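D-alanyl transferase DltD (Enterococcus faecalis, PDB 6O93) probably transfers D-alanine onto lipoteichoic acid at the cell membrane, a step in building the Gram-positive cell wall. Local coordinates at residues Lys320-Glu325 / Thr385-Gln390; Asp275-Leu280 / Asp380-Thr385; Pro295-Arg300 / Leu307-Leu312; Asp289-Ile294 / Asp363-Gln368. All blocks are in the same frame, centred on the assembly; numbering follows the deposited sequence.

Interaction 1 of 4, residues Lys320-Glu325 / Thr385-Gln390; sequences KYQLQE and TDWQQQ
The indole NE1 of Trp-387 donates to OE1 of Gln-322 at 2.9 Å, with an N-H...O angle of 152°, and this bond fastens the short C-terminal helix 385-388 to helix 309-324 of the SGNH-hydrolase-like α/β fold. The donor stands well above the plane of the glutamine carbonyl, 72° out of it; OE1 sits at the indole edge, slightly tilted from its plane, and the amide and ring planes are nearly perpendicular. Gln-322 reaches this spot with an extended chain, CG being anti to the backbone N. Its NE2 is occupied as well, bonding to Gln-277 OE1 and Tyr-273 O; with both ends of the amide engaged, its rotation is fixed. Trp-387 is further enclosed by Phe-382, whose ring meets it edge-to-face, and by Lys-318 in a cation-pi contact. The same lysine binds the backbone O atoms of Trp-387 and Gln-390, tying down the end of the short helix. Apolar packing completes the contact at the six-membered ring of the indole, where Tyr-321 comes in obliquely. Here the rings of Tyr-321 and Trp-387 are inclined at 33°, and Tyr-321 CD2 lies 3.7 Å from Trp-387 CH2.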
loop_
_atom_site.group_PDB
_atom_site.type_symbol
_atom_site.label_atom_id
_atom_site.label_comp_id
_atom_site.label_asym_id
_atom_site.label_seq_id
_atom_site.Cartn_x
_atom_site.Cartn_y
_atom_site.Cartn_z
ATOM N N LYS A 320 15.793 0.656 -1.759
ATOM C CA LYS A 320 16.211 2.000 -2.141
ATOM C C LYS A 320 17.076 1.980 -3.394
ATOM O O LYS A 320 17.085 2.957 -4.150
ATOM C CB LYS A 320 16.946 2.677 -0.983
ATOM C CG LYS A 320 16.036 3.016 0.191
ATOM C CD LYS A 320 16.676 4.001 1.158
ATOM C CE LYS A 320 17.884 3.408 1.850
ATOM N NZ LYS A 320 18.436 4.338 2.874
ATOM N N TYR A 321 17.798 0.885 -3.640
ATOM C CA TYR A 321 18.524 0.768 -4.900
ATOM C C TYR A 321 17.555 0.654 -6.069
ATOM O O TYR A 321 17.686 1.366 -7.071
ATOM C CB TYR A 321 19.465 -0.437 -4.872
ATOM C CG TYR A 321 20.294 -0.559 -6.131
ATOM C CD1 TYR A 321 21.467 0.163 -6.282
ATOM C CD2 TYR A 321 19.895 -1.385 -7.172
ATOM C CE1 TYR A 321 22.227 0.065 -7.432
ATOM C CE2 TYR A 321 20.649 -1.492 -8.328
ATOM C CZ TYR A 321 21.813 -0.764 -8.452
ATOM O OH TYR A 321 22.573 -0.864 -9.597
ATOM N N GLN A 322 16.570 -0.237 -5.953
ATOM C CA GLN A 322 15.585 -0.406 -7.016
ATOM C C GLN A 322 14.853 0.902 -7.297
ATOM O O GLN A 322 14.542 1.214 -8.452
ATOM C CB GLN A 322 14.601 -1.510 -6.630
ATOM C CG GLN A 322 13.595 -1.884 -7.704
ATOM C CD GLN A 322 12.816 -3.141 -7.346
ATOM O OE1 GLN A 322 13.130 -3.823 -6.369
ATOM N NE2 GLN A 322 11.796 -3.452 -8.139
ATOM N N LEU A 323 14.578 1.682 -6.251
ATOM C CA LEU A 323 13.925 2.974 -6.433
ATOM C C LEU A 323 14.880 3.989 -7.051
ATOM O O LEU A 323 14.651 4.480 -8.163
ATOM C CB LEU A 323 13.394 3.481 -5.092
ATOM C CG LEU A 323 12.219 2.695 -4.507
ATOM C CD1 LEU A 323 11.956 3.114 -3.068
ATOM C CD2 LEU A 323 10.972 2.892 -5.357
ATOM N N GLN A 324 15.966 4.308 -6.341
ATOM C CA GLN A 324 16.874 5.360 -6.789
ATOM C C GLN A 324 17.442 5.059 -8.170
ATOM O O GLN A 324 17.599 5.966 -8.995
ATOM C CB GLN A 324 18.006 5.533 -5.777
ATOM C CG GLN A 324 17.574 6.137 -4.453
ATOM C CD GLN A 324 17.472 7.649 -4.511
ATOM O OE1 GLN A 324 17.787 8.266 -5.530
ATOM N NE2 GLN A 324 17.037 8.255 -3.412
ATOM N N GLU A 325 17.761 3.793 -8.438
ATOM C CA GLU A 325 18.344 3.423 -9.720
ATOM C C GLU A 325 17.441 3.788 -10.892
ATOM O O GLU A 325 17.940 3.976 -12.008
ATOM C CB GLU A 325 18.648 1.922 -9.727
ATOM C CG GLU A 325 19.138 1.363 -11.051
ATOM C CD GLU A 325 20.478 1.921 -11.474
ATOM O OE1 GLU A 325 21.082 2.701 -10.703
ATOM O OE2 GLU A 325 20.931 1.570 -12.584
ATOM N N THR A 385 14.147 -13.009 -12.081
ATOM C CA THR A 385 14.391 -13.806 -10.885
ATOM C C THR A 385 15.743 -13.491 -10.255
ATOM O O THR A 385 15.886 -13.576 -9.030
ATOM C CB THR A 385 14.308 -15.295 -11.226
ATOM O OG1 THR A 385 12.963 -15.627 -11.592
ATOM C CG2 THR A 385 14.737 -16.148 -10.036
ATOM N N ASP A 386 16.746 -13.132 -11.063
ATOM C CA ASP A 386 18.063 -12.857 -10.495
ATOM C C ASP A 386 18.046 -11.605 -9.623
ATOM O O ASP A 386 18.865 -11.487 -8.706
ATOM C CB ASP A 386 19.116 -12.742 -11.603
ATOM C CG ASP A 386 18.853 -11.593 -12.561
ATOM O OD1 ASP A 386 17.715 -11.082 -12.602
ATOM O OD2 ASP A 386 19.797 -11.208 -13.286
ATOM N N TRP A 387 17.122 -10.673 -9.871
ATOM C CA TRP A 387 16.974 -9.552 -8.949
ATOM C C TRP A 387 16.155 -9.946 -7.726
ATOM O O TRP A 387 16.480 -9.540 -6.604
ATOM C CB TRP A 387 16.326 -8.352 -9.638
ATOM C CG TRP A 387 16.028 -7.261 -8.654
ATOM C CD1 TRP A 387 14.800 -6.875 -8.200
ATOM C CD2 TRP A 387 16.985 -6.444 -7.969
ATOM N NE1 TRP A 387 14.934 -5.861 -7.284
ATOM C CE2 TRP A 387 16.265 -5.577 -7.125
ATOM C CE3 TRP A 387 18.381 -6.359 -7.992
ATOM C CZ2 TRP A 387 16.893 -4.634 -6.315
ATOM C CZ3 TRP A 387 19.002 -5.421 -7.188
ATOM C CH2 TRP A 387 18.258 -4.571 -6.360
ATOM N N GLN A 388 15.091 -10.728 -7.922
ATOM C CA GLN A 388 14.318 -11.221 -6.788
ATOM C C GLN A 388 15.209 -11.962 -5.803
ATOM O O GLN A 388 15.006 -11.883 -4.586
ATOM C CB GLN A 388 13.193 -12.134 -7.276
ATOM C CG GLN A 388 12.200 -11.456 -8.203
ATOM C CD GLN A 388 11.229 -12.434 -8.835
ATOM O OE1 GLN A 388 10.943 -13.495 -8.279
ATOM N NE2 GLN A 388 10.723 -12.084 -10.011
ATOM N N GLN A 389 16.210 -12.679 -6.313
ATOM C CA GLN A 389 17.103 -13.482 -5.493
ATOM C C GLN A 389 18.438 -12.799 -5.227
ATOM O O GLN A 389 19.342 -13.430 -4.675
ATOM C CB GLN A 389 17.343 -14.839 -6.161
ATOM C CG GLN A 389 16.077 -15.654 -6.377
ATOM C CD GLN A 389 15.379 -16.000 -5.076
ATOM O OE1 GLN A 389 15.994 -16.530 -4.151
ATOM N NE2 GLN A 389 14.089 -15.692 -4.994
ATOM N N GLN A 390 18.583 -11.530 -5.601
ATOM C CA GLN A 390 19.865 -10.853 -5.462
ATOM C C GLN A 390 20.174 -10.572 -3.997
ATOM O O GLN A 390 19.325 -10.069 -3.253
ATOM C CB GLN A 390 19.864 -9.548 -6.257
ATOM C CG GLN A 390 21.143 -8.737 -6.132
ATOM C CD GLN A 390 22.372 -9.481 -6.619
ATOM O OE1 GLN A 390 22.377 -10.052 -7.710
ATOM N NE2 GLN A 390 23.423 -9.479 -5.808
#

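Interaction 2 of 4, residues Asp275-Leu280 / Asp380-Thr385; sequences DFQAAL and DRFYQT
Helix 272-285, one of the helices flanking the parallel sheet of this SGNH-like α/β fold, presents Gln-277 and Ala-278 to Phe-382 and Tyr-383 in the 3-10 turn 380-383 of the C-terminal tail. The methylenes of Gln-277 cover one face of the tyrosine: CG sits 3.7 Å from the ring centroid, 21° off its normal, a CH-pi contact. With chi2 at 63° the glutamine chain then bends away from the ring, which brings CD to 3.5 Å from Phe-382 CB and turns the amide steeply, 77°, against the tyrosine plane. Its polar end is shared out: NE2 donates to Gln-326 OE1 and also to a water 3.0 Å away, which in turn donates to Asp-380 OD1. The water thus joins helix and turn where direct bonds between the two segments are lacking. Tyr-143 stacks on Tyr-383, whose OH bonds to Glu-281, one turn beyond Gln-277 on helix 272-285. At the tyrosine's rim, Ala-278 CB approaches CE1 of Tyr-383 to 4.0 Å.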
loop_
_atom_site.group_PDB
_atom_site.type_symbol
_atom_site.label_atom_id
_atom_site.label_comp_id
_atom_site.label_asym_id
_atom_site.label_seq_id
_atom_site.Cartn_x
_atom_site.Cartn_y
_atom_site.Cartn_z
ATOM N N ASP A 275 7.021 -8.023 -8.094
ATOM C CA ASP A 275 5.689 -7.430 -8.020
ATOM C C ASP A 275 5.777 -5.943 -7.706
ATOM O O ASP A 275 4.984 -5.141 -8.215
ATOM C CB ASP A 275 4.849 -8.151 -6.967
ATOM C CG ASP A 275 4.610 -9.604 -7.306
ATOM O OD1 ASP A 275 4.975 -10.027 -8.423
ATOM O OD2 ASP A 275 4.058 -10.326 -6.449
ATOM N N PHE A 276 6.739 -5.561 -6.863
ATOM C CA PHE A 276 6.975 -4.150 -6.588
ATOM C C PHE A 276 7.390 -3.413 -7.853
ATOM O O PHE A 276 6.963 -2.277 -8.089
ATOM C CB PHE A 276 8.040 -4.016 -5.501
ATOM C CG PHE A 276 8.357 -2.601 -5.126
ATOM C CD1 PHE A 276 7.348 -1.717 -4.782
ATOM C CD2 PHE A 276 9.667 -2.160 -5.093
ATOM C CE1 PHE A 276 7.642 -0.416 -4.427
ATOM C CE2 PHE A 276 9.965 -0.860 -4.733
ATOM C CZ PHE A 276 8.951 0.012 -4.402
ATOM N N GLN A 277 8.222 -4.048 -8.682
ATOM C CA GLN A 277 8.595 -3.452 -9.959
ATOM C C GLN A 277 7.366 -3.196 -10.821
ATOM O O GLN A 277 7.298 -2.189 -11.537
ATOM C CB GLN A 277 9.583 -4.361 -10.688
ATOM C CG GLN A 277 10.056 -3.826 -12.034
ATOM C CD GLN A 277 10.826 -2.526 -11.902
ATOM O OE1 GLN A 277 11.092 -2.058 -10.795
ATOM N NE2 GLN A 277 11.191 -1.937 -13.035
ATOM N N ALA A 278 6.384 -4.098 -10.770
ATOM C CA ALA A 278 5.166 -3.900 -11.549
ATOM C C ALA A 278 4.460 -2.615 -11.139
ATOM O O ALA A 278 3.982 -1.859 -11.993
ATOM C CB ALA A 278 4.236 -5.101 -11.388
ATOM N N ALA A 279 4.389 -2.346 -9.833
ATOM C CA ALA A 279 3.767 -1.112 -9.367
ATOM C C ALA A 279 4.585 0.104 -9.782
ATOM O O ALA A 279 4.021 1.150 -10.127
ATOM C CB ALA A 279 3.596 -1.154 -7.850
ATOM N N LEU A 280 5.913 -0.015 -9.764
ATOM C CA LEU A 280 6.767 1.101 -10.156
ATOM C C LEU A 280 6.589 1.448 -11.630
ATOM O O LEU A 280 6.541 2.630 -11.994
ATOM C CB LEU A 280 8.229 0.769 -9.859
ATOM C CG LEU A 280 8.600 0.613 -8.384
ATOM C CD1 LEU A 280 10.043 0.144 -8.251
ATOM C CD2 LEU A 280 8.385 1.919 -7.630
ATOM N N ASP A 380 13.509 -2.921 -17.048
ATOM C CA ASP A 380 12.691 -4.126 -16.965
ATOM C C ASP A 380 13.420 -5.283 -16.299
ATOM O O ASP A 380 12.770 -6.231 -15.847
ATOM C CB ASP A 380 12.236 -4.559 -18.361
ATOM C CG ASP A 380 11.290 -3.567 -19.001
ATOM O OD1 ASP A 380 10.554 -2.876 -18.261
ATOM O OD2 ASP A 380 11.282 -3.480 -20.247
ATOM N N ARG A 381 14.751 -5.231 -16.228
ATOM C CA ARG A 381 15.506 -6.332 -15.645
ATOM C C ARG A 381 15.218 -6.508 -14.159
ATOM O O ARG A 381 15.546 -7.559 -13.599
ATOM C CB ARG A 381 16.998 -6.111 -15.891
ATOM C CG ARG A 381 17.347 -6.077 -17.378
ATOM C CD ARG A 381 18.809 -5.759 -17.634
ATOM N NE ARG A 381 19.199 -4.464 -17.083
ATOM C CZ ARG A 381 20.358 -3.863 -17.333
ATOM N NH1 ARG A 381 21.248 -4.433 -18.134
ATOM N NH2 ARG A 381 20.627 -2.686 -16.784
ATOM N N PHE A 382 14.601 -5.517 -13.511
ATOM C CA PHE A 382 14.170 -5.682 -12.129
ATOM C C PHE A 382 12.992 -6.641 -11.991
ATOM O O PHE A 382 12.626 -6.984 -10.861
ATOM C CB PHE A 382 13.807 -4.324 -11.523
ATOM C CG PHE A 382 15.002 -3.492 -11.129
ATOM C CD1 PHE A 382 15.724 -3.791 -9.986
ATOM C CD2 PHE A 382 15.396 -2.405 -11.898
ATOM C CE1 PHE A 382 16.821 -3.029 -9.619
ATOM C CE2 PHE A 382 16.493 -1.639 -11.535
ATOM C CZ PHE A 382 17.205 -1.951 -10.394
ATOM N N TYR A 383 12.387 -7.074 -13.102
ATOM C CA TYR A 383 11.375 -8.123 -13.063
ATOM C C TYR A 383 11.975 -9.514 -12.917
ATOM O O TYR A 383 11.256 -10.450 -12.548
ATOM C CB TYR A 383 10.533 -8.100 -14.344
ATOM C CG TYR A 383 9.485 -7.010 -14.429
ATOM C CD1 TYR A 383 8.599 -6.778 -13.386
ATOM C CD2 TYR A 383 9.374 -6.224 -15.571
ATOM C CE1 TYR A 383 7.634 -5.788 -13.475
ATOM C CE2 TYR A 383 8.417 -5.234 -15.668
ATOM C CZ TYR A 383 7.551 -5.020 -14.618
ATOM O OH TYR A 383 6.598 -4.035 -14.712
ATOM N N GLN A 384 13.265 -9.673 -13.200
ATOM C CA GLN A 384 13.858 -10.989 -13.368
ATOM C C GLN A 384 14.096 -11.676 -12.026
ATOM O O GLN A 384 14.237 -11.039 -10.977
ATOM C CB GLN A 384 15.175 -10.881 -14.136
ATOM C CG GLN A 384 15.016 -10.367 -15.555
ATOM C CD GLN A 384 16.343 -10.194 -16.263
ATOM O OE1 GLN A 384 17.408 -10.383 -15.670
ATOM N NE2 GLN A 384 16.288 -9.830 -17.538
ATOM N N THR A 385 14.147 -13.009 -12.081
ATOM C CA THR A 385 14.391 -13.806 -10.885
ATOM C C THR A 385 15.743 -13.491 -10.255
ATOM O O THR A 385 15.886 -13.576 -9.030
ATOM C CB THR A 385 14.308 -15.295 -11.226
ATOM O OG1 THR A 385 12.963 -15.627 -11.592
ATOM C CG2 THR A 385 14.737 -16.148 -10.036
HETATM O O HOH W 1 9.606 -2.427 -15.505
#

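Interaction 3 of 4, residues Pro295-Arg300 / Leu307-Leu312; sequences PPVNKR and LSQDML
Gln-309 reaches toward the backbone of Val-297 and carries the polar half of this contact. From CB the chain turns sharply (chi2 -74°), and CG passes obliquely across the end of Lys-299, 3.8 Å from its NZ. Beyond CD, the amide divides its work between two backbone groups of the same valine. NE2 donates to Val-297 O at 3.0 Å, a bent bond (142°) that comes in from above the carbonyl plane, and it also bonds to Ser-302 OG. OE1 lies 2.8 Å from a water that accepts from Val-297 N, itself 3.0 Å from that water. Val-297 also makes the apolar half of the contact: its CG2 lies 3.7 Å from Leu-312 CD1 and 4.0 Å from Leu-307 CD2. Each segment also begins a helix, with Ser-308 OG accepting a firm N-cap bond from Met-311 N and Asn-298 OD1 a weak one from Arg-300 N. Such a loop, leaving the carboxyl end of a parallel strand for an N-capped helix, is the kind of place where α/β folds, SGNH hydrolases included, build their active sites.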
loop_
_atom_site.group_PDB
_atom_site.type_symbol
_atom_site.label_atom_id
_atom_site.label_comp_id
_atom_site.label_asym_id
_atom_site.label_seq_id
_atom_site.Cartn_x
_atom_site.Cartn_y
_atom_site.Cartn_z
ATOM N N PRO A 295 8.946 1.658 6.934
ATOM C CA PRO A 295 8.847 1.742 8.387
ATOM C C PRO A 295 9.895 0.876 9.059
ATOM O O PRO A 295 10.523 0.026 8.412
ATOM C CB PRO A 295 7.435 1.216 8.667
ATOM C CG PRO A 295 7.245 0.182 7.610
ATOM C CD PRO A 295 7.983 0.684 6.384
ATOM N N PRO A 296 10.116 1.063 10.357
ATOM C CA PRO A 296 10.981 0.137 11.096
ATOM C C PRO A 296 10.184 -0.961 11.778
ATOM O O PRO A 296 8.957 -1.027 11.648
ATOM C CB PRO A 296 11.659 1.052 12.120
ATOM C CG PRO A 296 10.592 2.074 12.429
ATOM C CD PRO A 296 9.774 2.251 11.160
ATOM N N VAL A 297 10.882 -1.832 12.499
ATOM C CA VAL A 297 10.273 -2.754 13.448
ATOM C C VAL A 297 10.750 -2.355 14.836
ATOM O O VAL A 297 11.937 -2.068 15.034
ATOM C CB VAL A 297 10.633 -4.220 13.135
ATOM C CG1 VAL A 297 10.108 -5.149 14.222
ATOM C CG2 VAL A 297 10.077 -4.624 11.774
ATOM N N ASN A 298 9.824 -2.313 15.791
ATOM C CA ASN A 298 10.154 -1.877 17.143
ATOM C C ASN A 298 11.330 -2.674 17.690
ATOM O O ASN A 298 11.297 -3.908 17.722
ATOM C CB ASN A 298 8.934 -2.032 18.054
ATOM C CG ASN A 298 9.185 -1.509 19.457
ATOM O OD1 ASN A 298 10.097 -0.712 19.684
ATOM N ND2 ASN A 298 8.372 -1.955 20.405
ATOM N N LYS A 299 12.373 -1.957 18.116
ATOM C CA LYS A 299 13.565 -2.616 18.644
ATOM C C LYS A 299 13.222 -3.511 19.829
ATOM O O LYS A 299 13.713 -4.641 19.926
ATOM C CB LYS A 299 14.604 -1.567 19.047
ATOM C CG LYS A 299 15.959 -2.138 19.465
ATOM C CD LYS A 299 16.710 -2.731 18.281
ATOM C CE LYS A 299 18.065 -3.289 18.698
ATOM N NZ LYS A 299 18.769 -3.946 17.557
ATOM N N ARG A 300 12.377 -3.023 20.742
ATOM C CA ARG A 300 12.036 -3.805 21.925
ATOM C C ARG A 300 11.387 -5.132 21.552
ATOM O O ARG A 300 11.551 -6.126 22.268
ATOM C CB ARG A 300 11.112 -2.997 22.838
ATOM C CG ARG A 300 11.728 -1.696 23.334
ATOM C CD ARG A 300 10.840 -0.995 24.354
ATOM N NE ARG A 300 11.481 0.202 24.896
ATOM C CZ ARG A 300 11.048 0.874 25.960
ATOM N NH1 ARG A 300 9.965 0.470 26.613
ATOM N NH2 ARG A 300 11.701 1.951 26.376
ATOM N N LEU A 307 14.196 -11.174 15.373
ATOM C CA LEU A 307 14.242 -10.626 14.023
ATOM C C LEU A 307 15.461 -9.725 13.869
ATOM O O LEU A 307 15.717 -8.854 14.706
ATOM C CB LEU A 307 12.964 -9.842 13.724
ATOM C CG LEU A 307 12.809 -9.342 12.284
ATOM C CD1 LEU A 307 12.524 -10.507 11.339
ATOM C CD2 LEU A 307 11.715 -8.290 12.188
ATOM N N SER A 308 16.213 -9.935 12.791
ATOM C CA SER A 308 17.486 -9.250 12.609
ATOM C C SER A 308 17.253 -7.852 12.051
ATOM O O SER A 308 16.747 -7.698 10.934
ATOM C CB SER A 308 18.396 -10.046 11.677
ATOM O OG SER A 308 19.551 -9.292 11.354
ATOM N N GLN A 309 17.632 -6.836 12.830
ATOM C CA GLN A 309 17.596 -5.465 12.333
ATOM C C GLN A 309 18.638 -5.245 11.245
ATOM O O GLN A 309 18.436 -4.410 10.355
ATOM C CB GLN A 309 17.818 -4.487 13.485
ATOM C CG GLN A 309 16.664 -4.423 14.473
ATOM C CD GLN A 309 15.463 -3.669 13.925
ATOM O OE1 GLN A 309 15.543 -3.027 12.876
ATOM N NE2 GLN A 309 14.345 -3.741 14.637
ATOM N N ASP A 310 19.753 -5.978 11.299
ATOM C CA ASP A 310 20.734 -5.912 10.221
ATOM C C ASP A 310 20.129 -6.395 8.910
ATOM O O ASP A 310 20.359 -5.798 7.851
ATOM C CB ASP A 310 21.967 -6.743 10.582
ATOM C CG ASP A 310 22.606 -6.306 11.888
ATOM O OD1 ASP A 310 22.598 -5.091 12.182
ATOM O OD2 ASP A 310 23.117 -7.178 12.623
ATOM N N MET A 311 19.349 -7.477 8.963
ATOM C CA MET A 311 18.665 -7.966 7.770
ATOM C C MET A 311 17.676 -6.932 7.244
ATOM O O MET A 311 17.561 -6.734 6.029
ATOM C CB MET A 311 17.956 -9.285 8.088
ATOM C CG MET A 311 17.162 -9.882 6.933
ATOM S SD MET A 311 15.479 -9.241 6.789
ATOM C CE MET A 311 14.738 -9.854 8.299
ATOM N N LEU A 312 16.953 -6.259 8.143
ATOM C CA LEU A 312 16.019 -5.228 7.705
ATOM C C LEU A 312 16.738 -4.090 6.994
ATOM O O LEU A 312 16.187 -3.497 6.061
ATOM C CB LEU A 312 15.223 -4.694 8.897
ATOM C CG LEU A 312 14.192 -5.651 9.501
ATOM C CD1 LEU A 312 13.573 -5.049 10.754
ATOM C CD2 LEU A 312 13.106 -6.001 8.487
HETATM O O HOH W 2 13.676 -1.585 11.361
#

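Interaction 4 of 4, residues Asp289-Ile294 / Asp363-Gln368; sequences DVLFVI and DEFMKQ
Phe-365 and Leu-291 form the close-packed part of this contact. The phenyl ring lies with one face over Leu-291 CB, 3.8 Å from ring centroid to carbon and 11° off the normal, which is a nearly centred CH-pi contact. The ring gets there because its CG is anti to the backbone N (chi1 163°), directing it out from the helix onto the strand. Its rim carbon CZ comes to 3.4 Å from Asp-289 O, near the ring plane. This is helix-on-sheet packing in a parallel α/β fold: helix 352-367 runs almost antiparallel to strand 289-294 (165°), their axes 9.6 Å apart. Lys-98 adds a cation-pi contact to the same ring and bonds to the backbone O of Phe-365 near the end of the helix, reaching over from the neighbouring strand 98-102. The carboxylate of Asp-289, steep to the phenyl plane, still borders CE1 of the ring. Beyond it the link loosens toward solvent, where a water joins Asp-289 OD2 to OE1 of the exposed, poorly ordered Gln-368. Elsewhere on the helix, Lys-367 NZ makes a weak salt bridge with Asp-363 OD2 at 3.3 Å.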
loop_
_atom_site.group_PDB
_atom_site.type_symbol
_atom_site.label_atom_id
_atom_site.label_comp_id
_atom_site.label_asym_id
_atom_site.label_seq_id
_atom_site.Cartn_x
_atom_site.Cartn_y
_atom_site.Cartn_z
ATOM N N ASP A 289 4.292 11.289 -9.406
ATOM C CA ASP A 289 5.305 11.640 -8.420
ATOM C C ASP A 289 4.946 10.958 -7.106
ATOM O O ASP A 289 3.827 11.115 -6.609
ATOM C CB ASP A 289 5.374 13.159 -8.249
ATOM C CG ASP A 289 6.641 13.618 -7.550
ATOM O OD1 ASP A 289 7.540 12.784 -7.306
ATOM O OD2 ASP A 289 6.737 14.827 -7.248
ATOM N N VAL A 290 5.883 10.194 -6.549
ATOM C CA VAL A 290 5.574 9.270 -5.465
ATOM C C VAL A 290 6.562 9.454 -4.324
ATOM O O VAL A 290 7.774 9.550 -4.546
ATOM C CB VAL A 290 5.596 7.806 -5.953
ATOM C CG1 VAL A 290 5.164 6.868 -4.834
ATOM C CG2 VAL A 290 4.710 7.644 -7.173
ATOM N N LEU A 291 6.037 9.484 -3.101
ATOM C CA LEU A 291 6.846 9.411 -1.891
ATOM C C LEU A 291 6.736 7.999 -1.323
ATOM O O LEU A 291 5.635 7.545 -0.989
ATOM C CB LEU A 291 6.389 10.443 -0.861
ATOM C CG LEU A 291 7.034 10.333 0.524
ATOM C CD1 LEU A 291 8.543 10.546 0.451
ATOM C CD2 LEU A 291 6.396 11.322 1.476
ATOM N N PHE A 292 7.870 7.312 -1.219
ATOM C CA PHE A 292 7.924 5.965 -0.672
ATOM C C PHE A 292 8.341 6.013 0.792
ATOM O O PHE A 292 9.265 6.745 1.161
ATOM C CB PHE A 292 8.896 5.094 -1.470
ATOM C CG PHE A 292 8.480 4.880 -2.897
ATOM C CD1 PHE A 292 8.849 5.781 -3.882
ATOM C CD2 PHE A 292 7.709 3.787 -3.251
ATOM C CE1 PHE A 292 8.460 5.591 -5.196
ATOM C CE2 PHE A 292 7.316 3.593 -4.564
ATOM C CZ PHE A 292 7.692 4.496 -5.536
ATOM N N VAL A 293 7.660 5.226 1.619
ATOM C CA VAL A 293 7.898 5.186 3.058
ATOM C C VAL A 293 8.309 3.771 3.438
ATOM O O VAL A 293 7.666 2.800 3.022
ATOM C CB VAL A 293 6.651 5.622 3.849
ATOM C CG1 VAL A 293 6.922 5.583 5.345
ATOM C CG2 VAL A 293 6.205 7.013 3.416
ATOM N N ILE A 294 9.376 3.655 4.221
ATOM C CA ILE A 294 9.839 2.377 4.748
ATOM C C ILE A 294 9.775 2.458 6.268
ATOM O O ILE A 294 10.493 3.260 6.873
ATOM C CB ILE A 294 11.264 2.029 4.287
ATOM C CG1 ILE A 294 11.356 2.043 2.761
ATOM C CG2 ILE A 294 11.669 0.657 4.824
ATOM C CD1 ILE A 294 12.759 1.822 2.233
ATOM N N ASP A 363 3.671 15.985 3.880
ATOM C CA ASP A 363 3.289 17.385 3.718
ATOM C C ASP A 363 4.353 18.159 2.948
ATOM O O ASP A 363 4.040 18.906 2.014
ATOM C CB ASP A 363 3.041 18.022 5.086
ATOM C CG ASP A 363 2.231 19.299 4.994
ATOM O OD1 ASP A 363 1.078 19.230 4.520
ATOM O OD2 ASP A 363 2.741 20.367 5.394
ATOM N N GLU A 364 5.622 17.994 3.329
ATOM C CA GLU A 364 6.701 18.640 2.591
ATOM C C GLU A 364 6.710 18.185 1.138
ATOM O O GLU A 364 6.933 18.990 0.225
ATOM C CB GLU A 364 8.047 18.339 3.255
ATOM C CG GLU A 364 8.210 18.945 4.646
ATOM C CD GLU A 364 9.509 18.525 5.316
ATOM O OE1 GLU A 364 10.243 17.703 4.729
ATOM O OE2 GLU A 364 9.796 19.016 6.429
ATOM N N PHE A 365 6.457 16.895 0.908
ATOM C CA PHE A 365 6.418 16.357 -0.448
ATOM C C PHE A 365 5.288 16.981 -1.259
ATOM O O PHE A 365 5.453 17.266 -2.452
ATOM C CB PHE A 365 6.278 14.835 -0.373
ATOM C CG PHE A 365 5.827 14.185 -1.651
ATOM C CD1 PHE A 365 6.689 14.062 -2.727
ATOM C CD2 PHE A 365 4.550 13.660 -1.758
ATOM C CE1 PHE A 365 6.273 13.445 -3.897
ATOM C CE2 PHE A 365 4.130 13.042 -2.923
ATOM C CZ PHE A 365 4.993 12.935 -3.993
ATOM N N MET A 366 4.137 17.215 -0.626
ATOM C CA MET A 366 3.005 17.797 -1.339
ATOM C C MET A 366 3.259 19.252 -1.712
ATOM O O MET A 366 2.675 19.752 -2.680
ATOM C CB MET A 366 1.739 17.685 -0.491
ATOM C CG MET A 366 1.251 16.256 -0.308
ATOM S SD MET A 366 0.895 15.433 -1.875
ATOM C CE MET A 366 -0.384 16.501 -2.528
ATOM N N LYS A 367 4.116 19.943 -0.965
ATOM C CA LYS A 367 4.470 21.318 -1.283
ATOM C C LYS A 367 5.614 21.421 -2.283
ATOM O O LYS A 367 5.844 22.508 -2.825
ATOM C CB LYS A 367 4.840 22.073 -0.002
ATOM C CG LYS A 367 3.707 22.145 1.010
ATOM C CD LYS A 367 4.144 22.828 2.295
ATOM C CE LYS A 367 3.008 22.897 3.301
ATOM N NZ LYS A 367 3.434 23.532 4.579
ATOM N N GLN A 368 6.333 20.332 -2.540
ATOM C CA GLN A 368 7.396 20.369 -3.532
ATOM C C GLN A 368 6.822 20.799 -4.881
ATOM O O GLN A 368 5.710 20.390 -5.240
ATOM C CB GLN A 368 8.071 19.001 -3.656
ATOM C CG GLN A 368 8.902 18.604 -2.440
ATOM C CD GLN A 368 9.489 17.201 -2.546
ATOM O OE1 GLN A 368 9.465 16.578 -3.610
ATOM N NE2 GLN A 368 10.016 16.698 -1.435
HETATM O O HOH W 3 8.814 15.826 -6.006
#

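In the fold
Four contacts illustrate how one sheet is dressed on both faces and extended beyond the carboxyl ends of its strands. Interactions 1 and 2 adjoin, their centres about 8 Å apart, and bring the C-terminal tail against two helices on one face. Phe-292 of interaction 4 reaches both from the strand, its CZ lying 3.7 Å from Leu-323 CD2 and 3.4 Å from Leu-280 CD2, while Leu-291 serves the other face. Interaction 3 continues that strand and begins the helix that interaction 1 uses, the centres of interactions 1 and 3 being about 20 Å apart. It lies near a possible Ser-His-Asp triad, which the Asn-298 side chain approaches without touching; the Val-297 side chain is about 6 Å from a bound phosphate, probably from the crystallisation liquor, and about 10 Å from the sodium ion.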